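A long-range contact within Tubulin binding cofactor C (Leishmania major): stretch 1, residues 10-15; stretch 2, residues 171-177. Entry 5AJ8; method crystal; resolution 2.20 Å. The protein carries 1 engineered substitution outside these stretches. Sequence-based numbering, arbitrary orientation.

Stretch 1, residues 10-15: GNVYGP
Stretch 2 171-177: ATLPSSS

Residues 11-13 form a short strand, with phi/psi of -78/132, -106/134 and -129/161. Gly-14 then turns the chain at phi/psi 73/-178, a positive phi that favours glycine. The peptide bond before Pro-15 is cis. Stretch 2 has no regular helix or strand; from Ala-171 to Pro-174 phi runs from -59° to -76° and psi from 129° to 146°. Ser-175 interrupts this at -69/-36, and Ser-176 is extended at -159/177.

The CA vectors from Gly-10 to Gly-14 and from Thr-172 to Ser-177 lie 132° apart. Asn-11 faces Ser-177 (CA to CA 4.8 Å), Val-12 faces Ser-176 (CA to CA 5.3 Å), and Tyr-13 faces Pro-174 (CA to CA 5.1 Å). Val-12 and Ser-176 form a single antiparallel bridge. Val-12 N donates to Ser-176 O at 3.1 Å, nearly straight at 174°. Ser-175 N donates to Val-12 O at 2.7 Å, more bent at 136°.

A third hydrogen bond uses a side chain. Ser-175 points toward stretch 1 with chi1 m (-47°), and its OG donates to Gly-14 O at 2.9 Å. The small hydroxyl reaches the backbone just beyond the strand.

Tyr-13 is buried, with chi1 -63° (m) and chi2 86°. Its CA-to-CB bond points sideways, but the ring end comes nearer to stretch 2. Pro-174 (C-gamma exo) places CB over one ring face, and Tyr-13 CZ is 4.1 Å from Pro-174 CG, an apolar contact between two rings. Thr-172 O sits at the ring edge, 3.4 Å from Tyr-13 CE2. One water joins Tyr-13 OH (2.5 Å from the water O) to Thr-172 O (2.7 Å from the water O), donating to the carbonyl.

Val-12 (chi1 178°, t) points sideways, and its CG2 lies 3.6 Å from Ser-176 OG (Ser-176 chi1 75°, p). Asn-11 (chi1 -71°, m; chi2 -40°) also starts sideways, but its end comes nearer, with OD1 3.8 Å from Pro-174 CG. The contact between the two stretches buries 410 Å², both sides summed.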

# COMPACT_ATOMS: atom_id res chain seq x y z
N GLY A 10 6.04 -15.02 3.50
CA GLY A 10 4.61 -14.61 3.39
C GLY A 10 4.03 -14.25 4.74
O GLY A 10 3.38 -15.09 5.37
N ASN A 11 4.26 -13.01 5.19
CA ASN A 11 3.78 -12.55 6.50
C ASN A 11 2.30 -12.20 6.48
O ASN A 11 1.85 -11.48 5.59
CB ASN A 11 4.59 -11.34 6.96
CG ASN A 11 6.01 -11.70 7.36
OD1 ASN A 11 6.26 -12.73 8.00
ND2 ASN A 11 6.94 -10.83 7.00
N VAL A 12 1.56 -12.70 7.46
CA VAL A 12 0.13 -12.44 7.58
C VAL A 12 -0.11 -11.47 8.74
O VAL A 12 0.45 -11.66 9.83
CB VAL A 12 -0.66 -13.73 7.85
CG1 VAL A 12 -2.15 -13.44 8.02
CG2 VAL A 12 -0.43 -14.75 6.74
N TYR A 13 -0.93 -10.45 8.52
CA TYR A 13 -1.24 -9.43 9.52
C TYR A 13 -2.75 -9.26 9.65
O TYR A 13 -3.51 -9.62 8.77
CB TYR A 13 -0.68 -8.07 9.14
CG TYR A 13 0.83 -8.03 9.04
CD1 TYR A 13 1.46 -8.39 7.86
CD2 TYR A 13 1.60 -7.67 10.13
CE1 TYR A 13 2.84 -8.37 7.75
CE2 TYR A 13 2.99 -7.65 10.04
CZ TYR A 13 3.61 -8.01 8.85
OH TYR A 13 4.97 -7.99 8.72
N GLY A 14 -3.15 -8.67 10.77
CA GLY A 14 -4.56 -8.54 11.16
C GLY A 14 -5.18 -9.86 11.59
O GLY A 14 -4.50 -10.90 11.63
N PRO A 15 -6.48 -9.84 11.92
CA PRO A 15 -7.34 -8.67 11.96
C PRO A 15 -7.01 -7.75 13.12
O PRO A 15 -6.48 -8.19 14.13
CB PRO A 15 -8.75 -9.27 12.14
CG PRO A 15 -8.53 -10.61 12.70
CD PRO A 15 -7.24 -11.08 12.08
N ALA A 171 7.78 -2.31 14.59
CA ALA A 171 7.11 -3.18 13.61
C ALA A 171 5.99 -3.96 14.27
O ALA A 171 6.17 -4.46 15.38
CB ALA A 171 8.09 -4.13 12.96
N THR A 172 4.84 -4.03 13.61
CA THR A 172 3.75 -4.90 14.03
C THR A 172 4.20 -6.35 13.86
O THR A 172 4.75 -6.73 12.82
CB THR A 172 2.48 -4.66 13.19
OG1 THR A 172 2.09 -3.28 13.28
CG2 THR A 172 1.34 -5.53 13.66
N LEU A 173 3.96 -7.17 14.87
CA LEU A 173 4.34 -8.58 14.83
C LEU A 173 3.35 -9.32 13.93
O LEU A 173 2.14 -9.18 14.11
CB LEU A 173 4.32 -9.16 16.25
CG LEU A 173 4.59 -10.66 16.46
CD1 LEU A 173 6.02 -11.04 16.08
CD2 LEU A 173 4.30 -11.05 17.91
N PRO A 174 3.84 -10.10 12.95
CA PRO A 174 2.90 -10.86 12.11
C PRO A 174 2.09 -11.85 12.93
O PRO A 174 2.57 -12.37 13.93
CB PRO A 174 3.81 -11.62 11.13
CG PRO A 174 5.14 -10.95 11.21
CD PRO A 174 5.24 -10.28 12.55
N SER A 175 0.84 -12.06 12.51
CA SER A 175 -0.05 -13.06 13.11
C SER A 175 0.44 -14.48 12.81
O SER A 175 0.33 -15.38 13.65
CB SER A 175 -1.47 -12.87 12.58
OG SER A 175 -1.85 -11.51 12.63
N SER A 176 0.99 -14.67 11.62
CA SER A 176 1.62 -15.93 11.27
C SER A 176 2.60 -15.74 10.12
O SER A 176 2.76 -14.63 9.61
CB SER A 176 0.56 -16.99 10.91
OG SER A 176 -0.03 -16.79 9.64
N SER A 177 3.27 -16.83 9.75
CA SER A 177 4.18 -16.85 8.60
C SER A 177 4.46 -18.28 8.13
O SER A 177 3.54 -19.09 8.04
CB SER A 177 5.50 -16.16 8.94
OG SER A 177 6.42 -16.29 7.87
O HOH W 1 5.96 -6.47 10.38